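Local atomic coordinates of Alp7A (Bacillus subtilis, PDB entry 5EC0), a protein that binds adenine nucleotide, seen as ADP, and as an actin-like protein probably forms filaments that help segregate plasmids. Residues Asp212-Pro224 with Asp234-His246. Numbering follows the deposited sequence.
Sequences DLGGGTDDLVLLP and DSFVSNTAPFLAH. With ADP (adenosine-5'-diphosphate), chain D.
Asp219 and Ser238 face each other as a non-hydrogen-bonded antiparallel pair, and their side chains supply the bond their backbones do not: Ser238 OG donates to Asp219 OD1 over 2.6 Å, reaching it on the anti side, 30° out of the carboxylate plane. Ser238 turns OG anti to its backbone nitrogen (chi1 -167°), while Asp219 keeps CG beside its own (chi1 -46°), which brings hydroxyl and carboxylate together. Thr217 OG1 donates to the other oxygen, OD2, from the syn side at 2.9 Å, so two hydroxyls fix the carboxylate's rotation. Replacing Asp219 by alanine is likely to leave both hydroxyls without their acceptor and free to turn. On the same sheet face, Val221 and Phe236 lie side by side, CG1 4.1 Å from CE2, both touching Ile131 of helix 131-134. On the face that holds Asp218 and Asn239, Leu220 brings CD1 to 3.3 Å from Asn239 ND2, a buried nitrogen with no polar partner in the model. Asp218, salt-bridged to Lys306, holds through OD2 two waters that reach Phe243 N and Ala241 N. Paired backbone bonds between Leu220 and Val237 tie strand 218-223 to edge strand 236-239. Beyond them, Leu244 N donates to Gly215 O at 3.2 Å, and Pro242 occupies the N-cap position of helix 243-254. Glycines suit this turn, since a side chain on Gly214 would strike ADP O3A, which Gly215 N binds; Gly216 N bonds O2B weakly. Such a glycine-rich hairpin between strands 207-213 and 218-223, its N-H groups meeting the diphosphate, is characteristic of the second phosphate-binding loop of the actin-like ATPase fold.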
loop_
_atom_site.group_PDB
_atom_site.type_symbol
_atom_site.label_atom_id
_atom_site.label_comp_id
_atom_site.label_asym_id
_atom_site.label_seq_id
_atom_site.Cartn_x
_atom_site.Cartn_y
_atom_site.Cartn_z
ATOM N N ASP A 212 8.542 -7.229 3.875
ATOM C CA ASP A 212 7.664 -6.370 3.089
ATOM C C ASP A 212 8.396 -5.916 1.815
ATOM O O ASP A 212 9.108 -4.905 1.817
ATOM C CB ASP A 212 7.218 -5.171 3.940
ATOM C CG ASP A 212 6.116 -4.343 3.285
ATOM O OD1 ASP A 212 5.827 -4.528 2.079
ATOM O OD2 ASP A 212 5.559 -3.474 3.989
ATOM N N LEU A 213 8.239 -6.676 0.735
ATOM C CA LEU A 213 8.970 -6.375 -0.494
ATOM C C LEU A 213 8.150 -5.466 -1.397
ATOM O O LEU A 213 7.138 -5.896 -1.951
ATOM C CB LEU A 213 9.340 -7.669 -1.248
ATOM C CG LEU A 213 9.967 -8.819 -0.433
ATOM C CD1 LEU A 213 10.152 -10.103 -1.267
ATOM C CD2 LEU A 213 11.276 -8.402 0.217
ATOM N N GLY A 214 8.604 -4.226 -1.564
ATOM C CA GLY A 214 7.889 -3.252 -2.368
ATOM C C GLY A 214 8.630 -2.813 -3.621
ATOM O O GLY A 214 9.737 -3.276 -3.898
ATOM N N GLY A 215 8.013 -1.914 -4.382
ATOM C CA GLY A 215 8.605 -1.382 -5.599
ATOM C C GLY A 215 9.836 -0.544 -5.319
ATOM O O GLY A 215 10.810 -0.619 -6.059
ATOM N N GLY A 216 9.812 0.236 -4.239
ATOM C CA GLY A 216 10.898 1.168 -3.970
ATOM C C GLY A 216 11.737 0.897 -2.731
ATOM O O GLY A 216 12.852 1.415 -2.605
ATOM N N THR A 217 11.200 0.112 -1.803
ATOM C CA THR A 217 11.951 -0.319 -0.614
ATOM C C THR A 217 11.662 -1.776 -0.266
ATOM O O THR A 217 10.651 -2.352 -0.698
ATOM C CB THR A 217 11.621 0.524 0.651
ATOM O OG1 THR A 217 10.266 0.292 1.047
ATOM C CG2 THR A 217 11.835 2.018 0.417
ATOM N N ASP A 218 12.544 -2.355 0.539
ATOM C CA ASP A 218 12.308 -3.664 1.135
ATOM C C ASP A 218 12.481 -3.573 2.650
ATOM O O ASP A 218 13.578 -3.329 3.141
ATOM C CB ASP A 218 13.249 -4.703 0.528
ATOM C CG ASP A 218 13.027 -4.864 -0.960
ATOM O OD1 ASP A 218 11.929 -5.312 -1.353
ATOM O OD2 ASP A 218 13.939 -4.529 -1.742
ATOM N N ASP A 219 11.386 -3.749 3.381
ATOM C CA ASP A 219 11.388 -3.530 4.828
ATOM C C ASP A 219 11.209 -4.836 5.594
ATOM O O ASP A 219 10.322 -5.638 5.287
ATOM C CB ASP A 219 10.291 -2.539 5.218
ATOM C CG ASP A 219 10.259 -1.314 4.311
ATOM O OD1 ASP A 219 11.018 -0.362 4.570
ATOM O OD2 ASP A 219 9.482 -1.314 3.333
ATOM N N LEU A 220 12.056 -5.048 6.593
ATOM C CA LEU A 220 12.030 -6.297 7.335
ATOM C C LEU A 220 11.815 -6.062 8.821
ATOM O O LEU A 220 12.403 -5.145 9.412
ATOM C CB LEU A 220 13.326 -7.078 7.105
ATOM C CG LEU A 220 13.639 -7.433 5.645
ATOM C CD1 LEU A 220 14.579 -6.419 5.030
ATOM C CD2 LEU A 220 14.240 -8.820 5.555
ATOM N N VAL A 221 10.959 -6.888 9.416
ATOM C CA VAL A 221 10.691 -6.827 10.849
ATOM C C VAL A 221 10.944 -8.185 11.509
ATOM O O VAL A 221 10.490 -9.213 11.009
ATOM C CB VAL A 221 9.248 -6.408 11.131
ATOM C CG1 VAL A 221 9.117 -5.950 12.576
ATOM C CG2 VAL A 221 8.833 -5.304 10.183
ATOM N N LEU A 222 11.666 -8.200 12.624
ATOM C CA LEU A 222 11.908 -9.464 13.327
ATOM C C LEU A 222 10.862 -9.650 14.432
ATOM O O LEU A 222 10.844 -8.906 15.415
ATOM C CB LEU A 222 13.334 -9.512 13.887
ATOM C CG LEU A 222 13.803 -10.806 14.573
ATOM C CD1 LEU A 222 13.672 -11.972 13.610
ATOM C CD2 LEU A 222 15.252 -10.679 15.063
ATOM N N LEU A 223 9.965 -10.619 14.243
ATOM C CA LEU A 223 8.914 -10.902 15.220
ATOM C C LEU A 223 9.241 -12.138 16.046
ATOM O O LEU A 223 9.361 -13.238 15.503
ATOM C CB LEU A 223 7.557 -11.098 14.535
ATOM C CG LEU A 223 7.116 -10.018 13.536
ATOM C CD1 LEU A 223 5.772 -10.361 12.931
ATOM C CD2 LEU A 223 7.061 -8.651 14.172
ATOM N N PRO A 224 9.368 -11.963 17.367
ATOM C CA PRO A 224 9.596 -13.089 18.275
ATOM C C PRO A 224 8.445 -14.088 18.203
ATOM O O PRO A 224 7.316 -13.691 17.901
ATOM C CB PRO A 224 9.669 -12.425 19.660
ATOM C CG PRO A 224 9.983 -10.989 19.387
ATOM C CD PRO A 224 9.300 -10.679 18.082
ATOM N N ASP A 234 16.130 -2.258 16.740
ATOM C CA ASP A 234 17.008 -3.042 15.872
ATOM C C ASP A 234 16.251 -4.108 15.087
ATOM O O ASP A 234 16.792 -4.684 14.138
ATOM C CB ASP A 234 18.115 -3.709 16.690
ATOM C CG ASP A 234 19.150 -2.721 17.181
ATOM O OD1 ASP A 234 19.649 -1.924 16.350
ATOM O OD2 ASP A 234 19.464 -2.751 18.393
ATOM N N SER A 235 15.003 -4.363 15.480
ATOM C CA SER A 235 14.189 -5.388 14.832
ATOM C C SER A 235 13.467 -4.858 13.595
ATOM O O SER A 235 12.717 -5.594 12.950
ATOM C CB SER A 235 13.164 -5.958 15.814
ATOM O OG SER A 235 13.797 -6.441 16.988
ATOM N N PHE A 236 13.700 -3.582 13.286
ATOM C CA PHE A 236 13.080 -2.906 12.146
ATOM C C PHE A 236 14.157 -2.468 11.173
ATOM O O PHE A 236 14.996 -1.642 11.532
ATOM C CB PHE A 236 12.301 -1.646 12.569
ATOM C CG PHE A 236 11.149 -1.881 13.508
ATOM C CD1 PHE A 236 11.354 -1.940 14.885
ATOM C CD2 PHE A 236 9.849 -1.941 13.024
ATOM C CE1 PHE A 236 10.290 -2.110 15.754
ATOM C CE2 PHE A 236 8.771 -2.117 13.880
ATOM C CZ PHE A 236 8.991 -2.200 15.253
ATOM N N VAL A 237 14.136 -2.965 9.939
ATOM C CA VAL A 237 15.161 -2.555 8.982
ATOM C C VAL A 237 14.567 -2.259 7.604
ATOM O O VAL A 237 13.696 -2.981 7.133
ATOM C CB VAL A 237 16.268 -3.627 8.861
ATOM C CG1 VAL A 237 17.211 -3.309 7.709
ATOM C CG2 VAL A 237 17.054 -3.753 10.179
ATOM N N SER A 238 15.032 -1.175 6.980
ATOM C CA SER A 238 14.638 -0.829 5.619
ATOM C C SER A 238 15.831 -0.840 4.652
ATOM O O SER A 238 16.903 -0.345 4.990
ATOM C CB SER A 238 13.961 0.538 5.605
ATOM O OG SER A 238 13.302 0.760 4.372
ATOM N N ASN A 239 15.642 -1.402 3.454
ATOM C CA ASN A 239 16.686 -1.404 2.408
ATOM C C ASN A 239 16.317 -0.599 1.168
ATOM O O ASN A 239 15.140 -0.531 0.820
ATOM C CB ASN A 239 16.981 -2.829 1.962
ATOM C CG ASN A 239 17.702 -3.629 3.006
ATOM O OD1 ASN A 239 18.900 -3.462 3.216
ATOM N ND2 ASN A 239 16.976 -4.519 3.668
ATOM N N THR A 240 17.312 -0.027 0.483
ATOM C CA THR A 240 17.056 0.665 -0.782
ATOM C C THR A 240 18.082 0.384 -1.907
ATOM O O THR A 240 19.057 1.122 -2.099
ATOM C CB THR A 240 16.960 2.183 -0.560
ATOM O OG1 THR A 240 16.056 2.442 0.523
ATOM C CG2 THR A 240 16.437 2.867 -1.814
ATOM N N ALA A 241 17.833 -0.712 -2.629
ATOM C CA ALA A 241 18.365 -0.974 -3.980
ATOM C C ALA A 241 17.201 -1.550 -4.798
ATOM O O ALA A 241 17.128 -2.759 -5.029
ATOM C CB ALA A 241 19.546 -1.939 -3.943
ATOM N N PRO A 242 16.285 -0.672 -5.233
ATOM C CA PRO A 242 14.882 -1.031 -5.475
ATOM C C PRO A 242 14.585 -1.932 -6.666
ATOM O O PRO A 242 15.362 -2.042 -7.620
ATOM C CB PRO A 242 14.220 0.330 -5.694
ATOM C CG PRO A 242 15.290 1.154 -6.321
ATOM C CD PRO A 242 16.574 0.713 -5.652
ATOM N N PHE A 243 13.417 -2.557 -6.586
ATOM C CA PHE A 243 12.870 -3.389 -7.649
ATOM C C PHE A 243 12.635 -2.622 -8.956
ATOM O O PHE A 243 12.861 -3.152 -10.049
ATOM C CB PHE A 243 11.558 -4.007 -7.166
ATOM C CG PHE A 243 10.865 -4.846 -8.187
ATOM C CD1 PHE A 243 11.424 -6.037 -8.620
ATOM C CD2 PHE A 243 9.633 -4.465 -8.687
ATOM C CE1 PHE A 243 10.771 -6.821 -9.553
ATOM C CE2 PHE A 243 8.973 -5.247 -9.613
ATOM C CZ PHE A 243 9.542 -6.430 -10.047
ATOM N N LEU A 244 12.177 -1.379 -8.841
ATOM C CA LEU A 244 11.900 -0.572 -10.025
ATOM C C LEU A 244 13.171 -0.285 -10.826
ATOM O O LEU A 244 13.140 -0.242 -12.059
ATOM C CB LEU A 244 11.214 0.735 -9.637
ATOM C CG LEU A 244 9.754 0.540 -9.232
ATOM C CD1 LEU A 244 9.190 1.811 -8.653
ATOM C CD2 LEU A 244 8.934 0.086 -10.429
ATOM N N ALA A 245 14.288 -0.101 -10.129
ATOM C CA ALA A 245 15.550 0.134 -10.816
ATOM C C ALA A 245 15.950 -1.134 -11.548
ATOM O O ALA A 245 16.542 -1.087 -12.627
ATOM C CB ALA A 245 16.631 0.563 -9.842
ATOM N N HIS A 246 15.596 -2.273 -10.966
ATOM C CA HIS A 246 15.936 -3.556 -11.568
ATOM C C HIS A 246 15.117 -3.764 -12.846
ATOM O O HIS A 246 15.611 -4.317 -13.826
ATOM C CB HIS A 246 15.706 -4.692 -10.573
ATOM C CG HIS A 246 16.068 -6.043 -11.102
ATOM N ND1 HIS A 246 17.282 -6.643 -10.849
ATOM C CD2 HIS A 246 15.368 -6.916 -11.866
ATOM C CE1 HIS A 246 17.318 -7.828 -11.435
ATOM N NE2 HIS A 246 16.171 -8.016 -12.059
HETATM P PB ADP D . 5.474 0.241 -3.051
HETATM O O1B ADP D . 4.372 0.845 -2.189
HETATM O O2B ADP D . 6.899 0.534 -2.615
HETATM O O3B ADP D . 5.315 0.409 -4.544
HETATM P PA ADP D . 3.955 -2.225 -3.078
HETATM O O1A ADP D . 2.768 -1.334 -3.370
HETATM O O2A ADP D . 3.853 -3.305 -2.016
HETATM O O3A ADP D . 5.297 -1.353 -2.816
HETATM O "O5'" ADP D . 4.409 -2.934 -4.435
HETATM C "C5'" ADP D . 4.159 -2.368 -5.715
HETATM C "C4'" ADP D . 4.402 -3.512 -6.677
HETATM O "O4'" ADP D . 3.296 -4.405 -6.590
HETATM C "C3'" ADP D . 4.478 -3.106 -8.137
HETATM O "O3'" ADP D . 5.838 -2.988 -8.552
HETATM C "C2'" ADP D . 3.813 -4.248 -8.880
HETATM O "O2'" ADP D . 4.827 -4.958 -9.589
HETATM C "C1'" ADP D . 3.221 -5.146 -7.800
HETATM N N9 ADP D . 1.812 -5.538 -8.032
HETATM C C8 ADP D . 1.376 -6.810 -7.907
HETATM N N7 ADP D . 0.052 -6.899 -8.164
HETATM C C5 ADP D . -0.379 -5.660 -8.446
HETATM C C6 ADP D . -1.692 -5.090 -8.807
HETATM N N6 ADP D . -2.778 -5.906 -8.898
HETATM N N1 ADP D . -1.753 -3.758 -9.025
HETATM C C2 ADP D . -0.651 -2.979 -8.933
HETATM N N3 ADP D . 0.589 -3.425 -8.609
HETATM C C4 ADP D . 0.780 -4.753 -8.363
HETATM O O HOH W 1 12.408 -2.601 -3.626
HETATM O O HOH W 2 16.033 -2.594 -1.956
HETATM O O HOH W 3 12.383 -8.532 17.835
#